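Local coordinates for fibronectin type III domain-containing protein (Simiduia agarivorans, PDB 6P2K) that probably hydrolyses beta-glucans such as xyloglucan, through a family 74 glycoside hydrolase module of seven-bladed beta-propellers, the part in this chain, at residues Q415-D427 against N434-V448. Numbering follows the deposited sequence.
Sequences QGQADNGLMESWD and NMQHRRGGGFNLSDV
Leu422 and Val448 form the tight part of this contact. Leu422 CD2 lies 3.6 Å from Val448 CG2, and the two side chains cross at about a right angle. Val448 turns CG1 opposite its backbone N (chi1 -179°), which lays that methyl on Gly416 CA and CG2 3.4 Å from Gly421 C. Gly421 CA lies against Leu445 O, 3.1 Å away, which leaves no room for a CB. Leu422 CD1 meets Leu445 CD1 alongside, and Trp480 also touches Leu445. Val448 N gives a hydrogen bond of 3.0 Å to Gln417 O. In this propeller module of the longer protein, 415-427 holds the end of strand 412-417, the turn after it and strand 421-425. Residues 434-448 pass through a 3-10 segment and a type I' turn, then enter strand 447-456 of the next sheet. Asn434 ties the 3-10 segment to the hairpin. Its ND2 donates to a lone pair of Asn420 O at 3.0 Å, nearly straight at 168°, while Met423 CE packs on its CB. Losing the amide to an alanine here would probably leave Asn420 O without this donor and the 3-10 segment less firmly held. His437 ND1 bonds Asn434 O at 2.6 Å, and Asn420 O lies over one face of the ring. The looser side is at Asp419, which is partly exposed. There a water accepts from Asp419 N and donates to Asp447 OD2, which also bonds Tyr404.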
loop_
_atom_site.group_PDB
_atom_site.type_symbol
_atom_site.label_atom_id
_atom_site.label_comp_id
_atom_site.label_asym_id
_atom_site.label_seq_id
_atom_site.Cartn_x
_atom_site.Cartn_y
_atom_site.Cartn_z
ATOM N N GLN B 415 -0.348 -20.806 -23.834
ATOM C CA GLN B 415 -0.867 -22.011 -24.469
ATOM C C GLN B 415 -1.976 -22.572 -23.594
ATOM O O GLN B 415 -1.766 -22.811 -22.402
ATOM C CB GLN B 415 0.215 -23.079 -24.639
ATOM C CG GLN B 415 1.308 -22.796 -25.636
ATOM C CD GLN B 415 2.234 -23.993 -25.787
ATOM O OE1 GLN B 415 1.779 -25.115 -26.024
ATOM N NE2 GLN B 415 3.536 -23.767 -25.629
ATOM N N GLY B 416 -3.153 -22.773 -24.180
ATOM C CA GLY B 416 -4.201 -23.503 -23.498
ATOM C C GLY B 416 -4.063 -24.984 -23.779
ATOM O O GLY B 416 -4.112 -25.401 -24.939
ATOM N N GLN B 417 -3.879 -25.793 -22.743
ATOM C CA GLN B 417 -3.533 -27.193 -22.928
ATOM C C GLN B 417 -4.524 -28.104 -22.219
ATOM O O GLN B 417 -5.237 -27.696 -21.297
ATOM C CB GLN B 417 -2.115 -27.481 -22.412
ATOM C CG GLN B 417 -1.024 -26.713 -23.152
ATOM C CD GLN B 417 0.371 -27.124 -22.727
ATOM O OE1 GLN B 417 0.542 -27.974 -21.852
ATOM N NE2 GLN B 417 1.378 -26.521 -23.346
ATOM N N ALA B 418 -4.563 -29.350 -22.678
ATOM C CA ALA B 418 -5.159 -30.425 -21.905
ATOM C C ALA B 418 -4.152 -30.918 -20.875
ATOM O O ALA B 418 -2.937 -30.828 -21.079
ATOM C CB ALA B 418 -5.595 -31.574 -22.817
ATOM N N ASP B 419 -4.671 -31.410 -19.749
ATOM C CA ASP B 419 -3.871 -31.944 -18.646
ATOM C C ASP B 419 -3.052 -30.877 -17.921
ATOM O O ASP B 419 -3.045 -30.845 -16.687
ATOM C CB ASP B 419 -2.942 -33.060 -19.137
ATOM C CG ASP B 419 -3.689 -34.335 -19.477
ATOM O OD1 ASP B 419 -4.687 -34.637 -18.793
ATOM O OD2 ASP B 419 -3.273 -35.035 -20.425
ATOM N N ASN B 420 -2.353 -30.009 -18.656
ATOM C CA ASN B 420 -1.453 -29.031 -18.054
ATOM C C ASN B 420 -2.036 -27.623 -17.986
ATOM O O ASN B 420 -1.360 -26.716 -17.487
ATOM C CB ASN B 420 -0.126 -29.001 -18.812
ATOM C CG ASN B 420 0.449 -30.387 -19.024
ATOM O OD1 ASN B 420 0.612 -31.156 -18.076
ATOM N ND2 ASN B 420 0.755 -30.713 -20.272
ATOM N N GLY B 421 -3.247 -27.413 -18.496
ATOM C CA GLY B 421 -3.980 -26.186 -18.209
ATOM C C GLY B 421 -3.340 -24.921 -18.756
ATOM O O GLY B 421 -2.952 -24.840 -19.926
ATOM N N LEU B 422 -3.257 -23.905 -17.900
ATOM C CA LEU B 422 -2.764 -22.581 -18.274
ATOM C C LEU B 422 -1.242 -22.616 -18.330
ATOM O O LEU B 422 -0.573 -22.557 -17.298
ATOM C CB LEU B 422 -3.240 -21.528 -17.276
ATOM C CG LEU B 422 -4.741 -21.386 -17.007
ATOM C CD1 LEU B 422 -4.983 -20.690 -15.675
ATOM C CD2 LEU B 422 -5.429 -20.626 -18.133
ATOM N N MET B 423 -0.687 -22.694 -19.539
ATOM C CA MET B 423 0.759 -22.710 -19.751
ATOM C C MET B 423 1.177 -21.331 -20.253
ATOM O O MET B 423 0.793 -20.923 -21.353
ATOM C CB MET B 423 1.144 -23.803 -20.748
ATOM C CG MET B 423 2.639 -23.963 -20.955
ATOM S SD MET B 423 3.470 -24.610 -19.492
ATOM C CE MET B 423 2.706 -26.228 -19.375
ATOM N N GLU B 424 1.961 -20.612 -19.454
ATOM C CA GLU B 424 2.174 -19.190 -19.680
ATOM C C GLU B 424 3.653 -18.858 -19.807
ATOM O O GLU B 424 4.506 -19.460 -19.150
ATOM C CB GLU B 424 1.555 -18.363 -18.552
ATOM C CG GLU B 424 0.039 -18.481 -18.496
ATOM C CD GLU B 424 -0.562 -17.697 -17.353
ATOM O OE1 GLU B 424 -0.651 -18.247 -16.238
ATOM O OE2 GLU B 424 -0.938 -16.527 -17.570
ATOM N N SER B 425 3.940 -17.871 -20.653
ATOM C CA SER B 425 5.295 -17.406 -20.907
ATOM C C SER B 425 5.339 -15.890 -20.845
ATOM O O SER B 425 4.381 -15.217 -21.235
ATOM C CB SER B 425 5.798 -17.878 -22.276
ATOM O OG SER B 425 7.149 -17.496 -22.479
ATOM N N TRP B 426 6.461 -15.357 -20.358
ATOM C CA TRP B 426 6.689 -13.918 -20.325
ATOM C C TRP B 426 7.967 -13.510 -21.046
ATOM O O TRP B 426 8.421 -12.370 -20.881
ATOM C CB TRP B 426 6.709 -13.417 -18.878
ATOM C CG TRP B 426 5.449 -13.752 -18.145
ATOM C CD1 TRP B 426 4.339 -12.970 -18.026
ATOM C CD2 TRP B 426 5.154 -14.976 -17.459
ATOM N NE1 TRP B 426 3.378 -13.621 -17.292
ATOM C CE2 TRP B 426 3.853 -14.856 -16.932
ATOM C CE3 TRP B 426 5.869 -16.154 -17.228
ATOM C CZ2 TRP B 426 3.250 -15.873 -16.189
ATOM C CZ3 TRP B 426 5.270 -17.163 -16.491
ATOM C CH2 TRP B 426 3.974 -17.015 -15.980
ATOM N N ASP B 427 8.555 -14.401 -21.846
ATOM C CA ASP B 427 9.727 -14.089 -22.663
ATOM C C ASP B 427 9.506 -14.510 -24.112
ATOM O O ASP B 427 10.425 -14.965 -24.798
ATOM C CB ASP B 427 10.994 -14.731 -22.092
ATOM C CG ASP B 427 10.873 -16.242 -21.911
ATOM O OD1 ASP B 427 9.977 -16.871 -22.515
ATOM O OD2 ASP B 427 11.689 -16.803 -21.147
ATOM N N ASN B 434 3.297 -23.210 -15.508
ATOM C CA ASN B 434 1.865 -23.469 -15.399
ATOM C C ASN B 434 1.424 -23.575 -13.943
ATOM O O ASN B 434 0.341 -24.097 -13.661
ATOM C CB ASN B 434 1.471 -24.721 -16.194
ATOM C CG ASN B 434 1.806 -26.025 -15.477
ATOM O OD1 ASN B 434 2.713 -26.092 -14.650
ATOM N ND2 ASN B 434 1.058 -27.072 -15.798
ATOM N N MET B 435 2.241 -23.065 -13.013
ATOM C CA MET B 435 1.944 -23.205 -11.591
ATOM C C MET B 435 0.652 -22.496 -11.202
ATOM O O MET B 435 -0.027 -22.923 -10.262
ATOM C CB MET B 435 3.109 -22.669 -10.755
ATOM C CG MET B 435 4.401 -23.472 -10.871
ATOM S SD MET B 435 4.256 -25.195 -10.341
ATOM C CE MET B 435 3.821 -24.993 -8.615
ATOM N N GLN B 436 0.287 -21.421 -11.908
ATOM C CA GLN B 436 -0.905 -20.665 -11.534
ATOM C C GLN B 436 -2.204 -21.408 -11.823
ATOM O O GLN B 436 -3.261 -20.954 -11.371
ATOM C CB GLN B 436 -0.914 -19.299 -12.232
ATOM C CG GLN B 436 0.183 -18.354 -11.738
ATOM C CD GLN B 436 -0.067 -16.890 -12.094
ATOM O OE1 GLN B 436 -1.079 -16.542 -12.705
ATOM N NE2 GLN B 436 0.864 -16.024 -11.705
ATOM N N HIS B 437 -2.167 -22.533 -12.542
ATOM C CA HIS B 437 -3.386 -23.313 -12.729
ATOM C C HIS B 437 -3.737 -24.138 -11.498
ATOM O O HIS B 437 -4.875 -24.612 -11.387
ATOM C CB HIS B 437 -3.262 -24.209 -13.970
ATOM C CG HIS B 437 -2.826 -25.615 -13.684
ATOM N ND1 HIS B 437 -1.498 -25.987 -13.636
ATOM C CD2 HIS B 437 -3.541 -26.748 -13.476
ATOM C CE1 HIS B 437 -1.414 -27.283 -13.391
ATOM N NE2 HIS B 437 -2.638 -27.768 -13.288
ATOM N N ARG B 438 -2.804 -24.284 -10.560
ATOM C CA ARG B 438 -3.042 -25.014 -9.317
ATOM C C ARG B 438 -3.544 -24.021 -8.275
ATOM O O ARG B 438 -2.755 -23.330 -7.624
ATOM C CB ARG B 438 -1.771 -25.727 -8.875
ATOM C CG ARG B 438 -0.970 -26.302 -10.042
ATOM C CD ARG B 438 0.107 -27.275 -9.590
ATOM N NE ARG B 438 -0.413 -28.629 -9.426
ATOM C CZ ARG B 438 -0.272 -29.600 -10.323
ATOM N NH1 ARG B 438 0.367 -29.373 -11.466
ATOM N NH2 ARG B 438 -0.780 -30.797 -10.078
ATOM N N ARG B 439 -4.867 -23.948 -8.119
ATOM C CA ARG B 439 -5.497 -22.911 -7.315
ATOM C C ARG B 439 -5.573 -23.255 -5.833
ATOM O O ARG B 439 -5.901 -22.377 -5.028
ATOM C CB ARG B 439 -6.910 -22.619 -7.839
ATOM C CG ARG B 439 -6.996 -22.394 -9.346
ATOM C CD ARG B 439 -6.089 -21.257 -9.821
ATOM N NE ARG B 439 -6.547 -19.939 -9.383
ATOM C CZ ARG B 439 -5.933 -18.798 -9.685
ATOM N NH1 ARG B 439 -4.834 -18.809 -10.432
ATOM N NH2 ARG B 439 -6.417 -17.645 -9.243
ATOM N N GLY B 440 -5.276 -24.491 -5.450
ATOM C CA GLY B 440 -5.334 -24.889 -4.061
ATOM C C GLY B 440 -6.617 -25.637 -3.734
ATOM O O GLY B 440 -7.633 -25.532 -4.427
ATOM N N GLY B 441 -6.561 -26.413 -2.655
ATOM C CA GLY B 441 -7.708 -27.211 -2.253
ATOM C C GLY B 441 -8.136 -28.240 -3.275
ATOM O O GLY B 441 -9.332 -28.528 -3.393
ATOM N N GLY B 442 -7.188 -28.802 -4.024
ATOM C CA GLY B 442 -7.518 -29.779 -5.041
ATOM C C GLY B 442 -8.239 -29.233 -6.254
ATOM O O GLY B 442 -8.775 -30.018 -7.043
ATOM N N PHE B 443 -8.268 -27.914 -6.432
ATOM C CA PHE B 443 -8.939 -27.277 -7.563
ATOM C C PHE B 443 -7.864 -26.843 -8.553
ATOM O O PHE B 443 -7.152 -25.862 -8.321
ATOM C CB PHE B 443 -9.787 -26.101 -7.081
ATOM C CG PHE B 443 -10.465 -25.339 -8.182
ATOM C CD1 PHE B 443 -11.197 -25.997 -9.155
ATOM C CD2 PHE B 443 -10.388 -23.956 -8.228
ATOM C CE1 PHE B 443 -11.829 -25.291 -10.165
ATOM C CE2 PHE B 443 -11.012 -23.244 -9.232
ATOM C CZ PHE B 443 -11.736 -23.911 -10.203
ATOM N N ASN B 444 -7.741 -27.582 -9.655
ATOM C CA ASN B 444 -6.695 -27.352 -10.642
ATOM C C ASN B 444 -7.319 -27.097 -12.006
ATOM O O ASN B 444 -8.165 -27.874 -12.461
ATOM C CB ASN B 444 -5.738 -28.545 -10.711
ATOM C CG ASN B 444 -5.060 -28.825 -9.381
ATOM O OD1 ASN B 444 -4.382 -27.964 -8.820
ATOM N ND2 ASN B 444 -5.233 -30.035 -8.879
ATOM N N LEU B 445 -6.894 -26.016 -12.657
ATOM C CA LEU B 445 -7.423 -25.642 -13.969
ATOM C C LEU B 445 -6.584 -26.311 -15.060
ATOM O O LEU B 445 -5.801 -25.679 -15.772
ATOM C CB LEU B 445 -7.434 -24.126 -14.122
ATOM C CG LEU B 445 -8.217 -23.338 -13.070
ATOM C CD1 LEU B 445 -7.964 -21.845 -13.219
ATOM C CD2 LEU B 445 -9.703 -23.647 -13.175
ATOM N N SER B 446 -6.775 -27.622 -15.193
ATOM C CA SER B 446 -5.910 -28.450 -16.024
ATOM C C SER B 446 -6.349 -28.536 -17.485
ATOM O O SER B 446 -5.642 -29.162 -18.283
ATOM C CB SER B 446 -5.815 -29.860 -15.430
ATOM O OG SER B 446 -7.056 -30.281 -14.896
ATOM N N ASP B 447 -7.469 -27.918 -17.862
ATOM C CA ASP B 447 -7.976 -27.983 -19.231
ATOM C C ASP B 447 -8.383 -26.587 -19.680
ATOM O O ASP B 447 -9.245 -25.963 -19.057
ATOM C CB ASP B 447 -9.158 -28.952 -19.333
ATOM C CG ASP B 447 -9.499 -29.308 -20.765
ATOM O OD1 ASP B 447 -10.322 -28.591 -21.375
ATOM O OD2 ASP B 447 -8.942 -30.302 -21.282
ATOM N N VAL B 448 -7.768 -26.104 -20.763
ATOM C CA VAL B 448 -7.935 -24.723 -21.228
ATOM C C VAL B 448 -8.143 -24.773 -22.742
ATOM O O VAL B 448 -7.185 -24.715 -23.521
ATOM C CB VAL B 448 -6.743 -23.835 -20.861
ATOM C CG1 VAL B 448 -6.968 -22.410 -21.351
ATOM C CG2 VAL B 448 -6.512 -23.849 -19.354
HETATM O O HOH W 1 -7.499 -31.925 -19.709
HETATM O O HOH W 2 -3.003 -30.603 -13.208
#